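Local coordinates for protein Nrps/pks (Streptomyces albus, PDB 4OPF) that serves as a ketosynthase domain of the AT-less type I polyketide synthase OzmH in oxazolomycin biosynthesis, probably handling the growing acyl chain, at residues 82-87 with 227-232; 270-275 with 307-312; 284-289 with 312-317. All blocks are in the same frame, centred on the assembly; numbering follows the deposited sequence.

Contact 1: residues 82-87 with 227-232; sequences LLLLEE and VGVLLL
E87 and V227 meet where a helix lies on the sheet of the N-terminal half of a thiolase-type fold. Helix 79-95 packs against strand 226-234, and the two short segments run at 42° to each other with axes 8.5 Å apart. E87 can be followed outward from the helix. Its CB meets V229 CG2 at 3.7 Å. CG then lies against V227 CG1, also at 3.7 Å, with V227 CG2 only slightly farther. The chain bends at chi2 (-63°), which puts CD back beside CA instead of extending straight on. The carboxylate passes to strand 9-17, one of the two strands beside 226-234: OE1 is hydrogen-bonded to S15 OG and OE2 makes a salt bridge to R17 NH1. The aliphatic part of E87 thus serves the apolar contact, while its buried carboxylate is met from strand 9-17.

E87 touches both branches of V227. CG1 sits between backbone N and carbonyl carbon (chi1 58°) and also faces the branched end of L83. CG2 faces L84 CD2 at 3.9 Å. V229 adds its CG2 one tier along the strand, and L84 CD2 is more loosely placed against it. The L84 side chain also touches A185 on strand 181-188 and L139 and L143 on helix 138-147. L83 and V227 are closest where L83 CD2 approaches V227 CG1, at 3.7 Å.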
# COMPACT_ATOMS: atom_id res chain seq x y z
N LEU A 82 -20.84 -0.47 -1.99
CA LEU A 82 -22.02 -0.17 -1.20
C LEU A 82 -22.01 -0.93 0.12
O LEU A 82 -22.37 -0.39 1.14
CB LEU A 82 -23.27 -0.52 -1.96
CG LEU A 82 -23.40 0.23 -3.29
CD1 LEU A 82 -24.56 -0.26 -4.13
CD2 LEU A 82 -23.65 1.68 -2.96
N LEU A 83 -21.60 -2.19 0.08
CA LEU A 83 -21.50 -2.97 1.28
C LEU A 83 -20.47 -2.42 2.25
O LEU A 83 -20.69 -2.43 3.45
CB LEU A 83 -21.12 -4.39 0.90
CG LEU A 83 -21.04 -5.45 1.97
CD1 LEU A 83 -22.33 -5.55 2.71
CD2 LEU A 83 -20.69 -6.80 1.34
N LEU A 84 -19.32 -1.99 1.75
CA LEU A 84 -18.30 -1.36 2.58
C LEU A 84 -18.80 -0.08 3.24
O LEU A 84 -18.43 0.22 4.38
CB LEU A 84 -17.07 -1.00 1.77
CG LEU A 84 -16.09 -2.12 1.61
CD1 LEU A 84 -14.98 -1.59 0.70
CD2 LEU A 84 -15.47 -2.57 2.95
N LEU A 85 -19.58 0.71 2.52
CA LEU A 85 -20.16 1.93 3.12
C LEU A 85 -21.02 1.60 4.36
O LEU A 85 -20.88 2.22 5.41
CB LEU A 85 -21.02 2.70 2.09
CG LEU A 85 -20.19 3.48 1.07
CD1 LEU A 85 -21.07 3.94 -0.08
CD2 LEU A 85 -19.59 4.71 1.73
N GLU A 86 -21.89 0.60 4.23
CA GLU A 86 -22.72 0.15 5.35
C GLU A 86 -21.86 -0.35 6.47
O GLU A 86 -22.06 0.02 7.62
CB GLU A 86 -23.67 -1.01 5.02
CG GLU A 86 -24.85 -0.68 4.21
CD GLU A 86 -25.88 -1.82 4.11
OE1 GLU A 86 -25.70 -2.94 4.68
OE2 GLU A 86 -26.91 -1.57 3.43
N GLU A 87 -20.97 -1.27 6.16
CA GLU A 87 -20.19 -1.87 7.24
C GLU A 87 -19.25 -0.90 7.91
O GLU A 87 -18.96 -1.05 9.08
CB GLU A 87 -19.42 -3.06 6.77
CG GLU A 87 -20.32 -4.22 6.44
CD GLU A 87 -21.09 -4.73 7.68
OE1 GLU A 87 -20.57 -4.77 8.84
OE2 GLU A 87 -22.24 -5.08 7.45
N VAL A 227 -17.38 -9.53 4.41
CA VAL A 227 -16.89 -8.18 4.66
C VAL A 227 -16.63 -7.98 6.14
O VAL A 227 -17.38 -8.44 7.02
CB VAL A 227 -17.88 -7.11 4.10
CG1 VAL A 227 -19.24 -7.27 4.71
CG2 VAL A 227 -17.39 -5.67 4.29
N GLY A 228 -15.56 -7.26 6.42
CA GLY A 228 -15.20 -6.89 7.78
C GLY A 228 -14.52 -5.55 7.78
O GLY A 228 -13.76 -5.22 6.85
N VAL A 229 -14.81 -4.76 8.79
CA VAL A 229 -14.18 -3.46 8.97
C VAL A 229 -13.74 -3.27 10.40
O VAL A 229 -14.51 -3.56 11.33
CB VAL A 229 -15.16 -2.32 8.60
CG1 VAL A 229 -14.47 -1.00 8.68
CG2 VAL A 229 -15.74 -2.55 7.19
N LEU A 230 -12.49 -2.82 10.57
CA LEU A 230 -11.92 -2.44 11.90
C LEU A 230 -11.62 -0.95 11.92
O LEU A 230 -11.18 -0.39 10.90
CB LEU A 230 -10.59 -3.12 12.13
CG LEU A 230 -10.60 -4.61 11.91
CD1 LEU A 230 -9.20 -5.12 12.09
CD2 LEU A 230 -11.57 -5.30 12.88
N LEU A 231 -11.88 -0.32 13.06
CA LEU A 231 -11.36 1.01 13.31
C LEU A 231 -10.21 0.86 14.32
O LEU A 231 -10.40 0.27 15.39
CB LEU A 231 -12.45 1.97 13.79
CG LEU A 231 -12.00 3.41 14.14
CD1 LEU A 231 -11.57 4.21 12.93
CD2 LEU A 231 -13.08 4.21 14.83
N LEU A 232 -9.06 1.43 13.98
CA LEU A 232 -7.83 1.34 14.76
C LEU A 232 -7.30 2.69 15.19
O LEU A 232 -7.35 3.66 14.44
CB LEU A 232 -6.76 0.72 13.91
CG LEU A 232 -7.09 -0.59 13.22
CD1 LEU A 232 -5.90 -1.09 12.42
CD2 LEU A 232 -7.49 -1.68 14.20

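Contact 2: residues 270-275 with 307-312; sequences AQRGVM and LKAIAA
M275 and A309 make the close centre of a contact between helices 268-282 and 300-314, in the C-terminal half of the thiolase-type ketosynthase fold. The two segments run at 40° to each other, with axes 9.2 Å apart. M275 is modelled as selenomethionine. Its chain is extended at chi2 and bends at chi3 (-81°), which lays CE on the backbone of the other helix. CE is 3.5 Å from A309 C and 3.6 Å from A309 CB. The selenium atom touches a different residue: SE lies 3.9 Å from I310 CG1, and the two side chains cross at about a right angle.

A309 CB is the small group at the middle. It is met by M275 CE and by R272 CG, the latter at 3.9 Å, with Q271 CB farther off. R272 CD passes A312 CB at 4.2 Å, toward the more exposed side of the contact.

The next shell places helix 268-282 against strands 390-396 and 401-408 of the sheet. M275 also touches H404 of strand 401-408, and V274 packs on N402 and H404 of that strand as well as on F396 of strand 390-396. A270 O accepts a hydrogen bond from N255 ND2. On the other helix, L307 rests on F214 and F370.

The side-chain partners across the contact are carbon and selenium, and M275 CE also rests against the A309-I310 peptide. Cohesion here thus probably rests on dispersion and fit of shape, without directional bonds between the segments.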
# COMPACT_ATOMS: atom_id res chain seq x y z
N ALA A 270 10.08 -18.52 3.82
CA ALA A 270 9.37 -17.25 3.86
C ALA A 270 8.23 -17.33 4.86
O ALA A 270 7.95 -16.39 5.55
CB ALA A 270 8.82 -16.91 2.48
N GLN A 271 7.59 -18.48 4.99
CA GLN A 271 6.56 -18.66 6.03
C GLN A 271 7.14 -18.61 7.44
O GLN A 271 6.62 -17.88 8.26
CB GLN A 271 5.79 -19.95 5.81
CG GLN A 271 5.00 -19.93 4.50
CD GLN A 271 4.12 -21.19 4.30
OE1 GLN A 271 3.86 -21.96 5.22
NE2 GLN A 271 3.66 -21.37 3.10
N ARG A 272 8.26 -19.28 7.68
CA ARG A 272 8.96 -19.11 8.94
C ARG A 272 9.34 -17.66 9.18
O ARG A 272 9.08 -17.13 10.24
CB ARG A 272 10.19 -20.00 9.03
CG ARG A 272 9.89 -21.48 9.08
CD ARG A 272 11.15 -22.35 9.28
NE ARG A 272 12.00 -22.48 8.12
CZ ARG A 272 11.87 -23.40 7.16
NH1 ARG A 272 12.71 -23.41 6.13
NH2 ARG A 272 10.91 -24.30 7.19
N GLY A 273 9.93 -17.02 8.18
CA GLY A 273 10.43 -15.68 8.33
C GLY A 273 9.33 -14.67 8.68
O GLY A 273 9.52 -13.81 9.51
N VAL A 274 8.16 -14.75 8.03
CA VAL A 274 7.13 -13.75 8.26
C VAL A 274 6.58 -13.94 9.66
O VAL A 274 6.27 -12.97 10.37
CB VAL A 274 6.04 -13.78 7.20
CG1 VAL A 274 5.04 -14.91 7.44
CG2 VAL A 274 5.32 -12.48 7.21
N MSE A 275 6.50 -15.17 10.11
CA MSE A 275 5.99 -15.40 11.47
C MSE A 275 7.01 -14.95 12.51
O MSE A 275 6.65 -14.28 13.47
CB MSE A 275 5.62 -16.85 11.74
CG MSE A 275 4.46 -17.33 10.85
SE MSE A 275 3.80 -19.11 11.43
CE MSE A 275 5.16 -20.15 10.56
N LEU A 307 2.24 -26.52 9.10
CA LEU A 307 2.32 -27.08 10.45
C LEU A 307 3.79 -27.20 10.95
O LEU A 307 4.09 -26.90 12.08
CB LEU A 307 1.69 -28.46 10.49
CG LEU A 307 0.16 -28.49 10.31
CD1 LEU A 307 -0.25 -29.94 10.37
CD2 LEU A 307 -0.61 -27.74 11.35
N LYS A 308 4.69 -27.60 10.09
CA LYS A 308 6.10 -27.66 10.46
C LYS A 308 6.66 -26.29 10.68
O LYS A 308 7.49 -26.11 11.54
CB LYS A 308 6.90 -28.34 9.36
CG LYS A 308 6.55 -29.82 9.26
CD LYS A 308 7.38 -30.51 8.18
CE LYS A 308 7.02 -32.00 8.11
NZ LYS A 308 7.68 -32.73 6.97
N ALA A 309 6.20 -25.30 9.93
CA ALA A 309 6.75 -23.96 10.10
C ALA A 309 6.28 -23.33 11.41
O ALA A 309 7.06 -22.66 12.14
CB ALA A 309 6.34 -23.07 8.92
N ILE A 310 4.99 -23.51 11.73
CA ILE A 310 4.47 -23.15 13.07
C ILE A 310 5.28 -23.80 14.23
O ILE A 310 5.75 -23.10 15.14
CB ILE A 310 2.99 -23.50 13.21
CG1 ILE A 310 2.21 -22.54 12.28
CG2 ILE A 310 2.53 -23.31 14.68
CD1 ILE A 310 0.78 -22.99 12.03
N ALA A 311 5.48 -25.10 14.16
CA ALA A 311 6.25 -25.76 15.18
C ALA A 311 7.66 -25.17 15.29
O ALA A 311 8.15 -24.91 16.43
CB ALA A 311 6.32 -27.27 14.93
N ALA A 312 8.31 -24.92 14.15
CA ALA A 312 9.68 -24.44 14.16
C ALA A 312 9.80 -23.04 14.74
O ALA A 312 10.74 -22.74 15.45
CB ALA A 312 10.31 -24.52 12.77

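Contact 3: residues 284-289 with 312-317; sequences VAADDV and AVYRDG
R315 reaches A286 and V289 through a chain bent at chi2 (-56°), which turns CD toward the loop leading to strand 291-293, in the C-terminal half of the ketosynthase fold. The next bond is extended, and the guanidinium ends with its edge on the loop's 3-10 turn. NH2 donates to V289 O at 2.9 Å, in a nearly straight bond (164°) with the oxygen close to the guanidinium plane. NH1 donates to A286 O at 2.9 Å. This bond is more bent, and NH1 stands well above the carbonyl plane. V289 N reaches the same A286 oxygen from the opposite face. NH1 also bonds Y314 O, at the end of helix 300-314, again at 2.9 Å.

D287 approaches differently. Its OD1 lies over one face of the guanidinium, 3.7 Å from R315 NE. This is a long salt bridge of charges only, with the carboxylate and guanidinium planes 79° apart. D287 OD1 is hydrogen-bonded to S318 OG. A water donates to Y314 O at 3.0 Å and weakly to D287 OD1.

The Y314 ring meets V289, with CE1 3.6 Å from V289 CB. A286 CB sits 3.4 Å from Y314 O. The Y314 hydroxyl is hydrogen-bonded to H404 NE2.

R315 NE and NH2 have further acceptors in T320 O and P321 O. Five carbonyl oxygens therefore surround the guanidinium, and together they fix its rotation. Most of its partners are neutral, so its charge is probably stabilised by carbonyl dipoles, with D287 adding a weaker electrostatic share. One arginine so ties together the end of helix 300-314, the 3-10 turn with V289, and the T320-P321 segment that follows the helix.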
# COMPACT_ATOMS: atom_id res chain seq x y z
N VAL A 284 6.91 -10.30 22.00
CA VAL A 284 6.36 -11.30 22.94
C VAL A 284 7.13 -12.60 22.81
O VAL A 284 7.71 -12.85 21.78
CB VAL A 284 4.83 -11.54 22.75
CG1 VAL A 284 4.09 -10.21 22.87
CG2 VAL A 284 4.51 -12.15 21.43
N ALA A 285 7.15 -13.42 23.85
CA ALA A 285 7.75 -14.74 23.72
C ALA A 285 6.86 -15.62 22.85
O ALA A 285 5.65 -15.57 22.94
CB ALA A 285 7.94 -15.35 25.10
N ALA A 286 7.45 -16.44 22.01
CA ALA A 286 6.67 -17.40 21.22
C ALA A 286 5.72 -18.25 22.05
O ALA A 286 4.59 -18.51 21.63
CB ALA A 286 7.63 -18.32 20.46
N ASP A 287 6.17 -18.73 23.19
CA ASP A 287 5.34 -19.57 24.06
C ASP A 287 4.11 -18.87 24.62
O ASP A 287 3.20 -19.52 25.09
CB ASP A 287 6.18 -20.07 25.24
CG ASP A 287 6.89 -21.41 24.96
OD1 ASP A 287 6.57 -22.16 24.03
OD2 ASP A 287 7.82 -21.73 25.73
N ASP A 288 4.09 -17.54 24.62
CA ASP A 288 2.95 -16.81 25.09
C ASP A 288 1.81 -16.77 24.10
O ASP A 288 0.69 -16.46 24.50
CB ASP A 288 3.33 -15.39 25.50
CG ASP A 288 4.19 -15.37 26.77
OD1 ASP A 288 4.05 -16.26 27.61
OD2 ASP A 288 4.99 -14.47 26.92
N VAL A 289 2.08 -17.08 22.84
CA VAL A 289 1.01 -17.10 21.81
C VAL A 289 0.34 -18.47 21.94
O VAL A 289 0.94 -19.49 21.68
CB VAL A 289 1.55 -16.85 20.41
CG1 VAL A 289 0.45 -16.88 19.36
CG2 VAL A 289 2.30 -15.52 20.34
N ALA A 312 8.31 -24.92 14.15
CA ALA A 312 9.68 -24.44 14.16
C ALA A 312 9.80 -23.04 14.74
O ALA A 312 10.74 -22.74 15.45
CB ALA A 312 10.31 -24.52 12.77
N VAL A 313 8.84 -22.18 14.48
CA VAL A 313 8.94 -20.83 14.91
C VAL A 313 8.38 -20.68 16.34
O VAL A 313 8.97 -19.98 17.16
CB VAL A 313 8.15 -19.89 13.99
CG1 VAL A 313 7.95 -18.52 14.64
CG2 VAL A 313 8.88 -19.69 12.68
N TYR A 314 7.22 -21.27 16.59
CA TYR A 314 6.47 -21.04 17.83
C TYR A 314 6.80 -21.98 18.99
O TYR A 314 6.66 -21.58 20.16
CB TYR A 314 4.94 -21.10 17.56
CG TYR A 314 4.42 -19.78 17.09
CD1 TYR A 314 4.18 -18.81 18.00
CD2 TYR A 314 4.21 -19.50 15.77
CE1 TYR A 314 3.69 -17.61 17.64
CE2 TYR A 314 3.75 -18.26 15.38
CZ TYR A 314 3.48 -17.33 16.32
OH TYR A 314 3.09 -16.05 16.06
N ARG A 315 7.23 -23.19 18.65
CA ARG A 315 7.45 -24.26 19.63
C ARG A 315 8.78 -25.00 19.47
O ARG A 315 8.86 -26.20 19.69
CB ARG A 315 6.28 -25.25 19.63
CG ARG A 315 4.95 -24.66 20.16
CD ARG A 315 5.05 -24.07 21.56
NE ARG A 315 3.75 -23.59 22.02
CZ ARG A 315 3.31 -22.33 21.91
NH1 ARG A 315 4.02 -21.38 21.37
NH2 ARG A 315 2.10 -22.03 22.34
N ASP A 316 9.83 -24.27 19.12
CA ASP A 316 11.13 -24.89 18.90
C ASP A 316 11.72 -25.23 20.26
O ASP A 316 12.00 -24.34 21.02
CB ASP A 316 12.05 -23.92 18.14
CG ASP A 316 13.30 -24.59 17.66
OD1 ASP A 316 13.33 -25.84 17.75
OD2 ASP A 316 14.28 -23.90 17.29
N GLY A 317 11.84 -26.50 20.56
CA GLY A 317 12.31 -26.97 21.86
C GLY A 317 11.31 -26.73 22.99
O GLY A 317 11.71 -26.59 24.15
O HOH W 1 8.80 -21.48 22.19

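How the contacts relate
All three contacts lie within the ketosynthase domain, but on two sides of the chain's centre. Contact 1 closes before the others open along the chain. Its nearest atoms stay about 17 Å from those of contacts 2 and 3. Contacts 2 and 3 have centres 11 Å apart, share A312 and both use helix 300-314; their segments alternate along the chain. They also touch: R272 O is 3.5 Å from V313 CG2, and M275 SE is 4.0 Å from Y314 CE2. Contact 1 joins helix to sheet in the N-terminal half. The other two anchor the middle and end of one helix in the C-terminal half, against helix 268-282 and the loop that follows it.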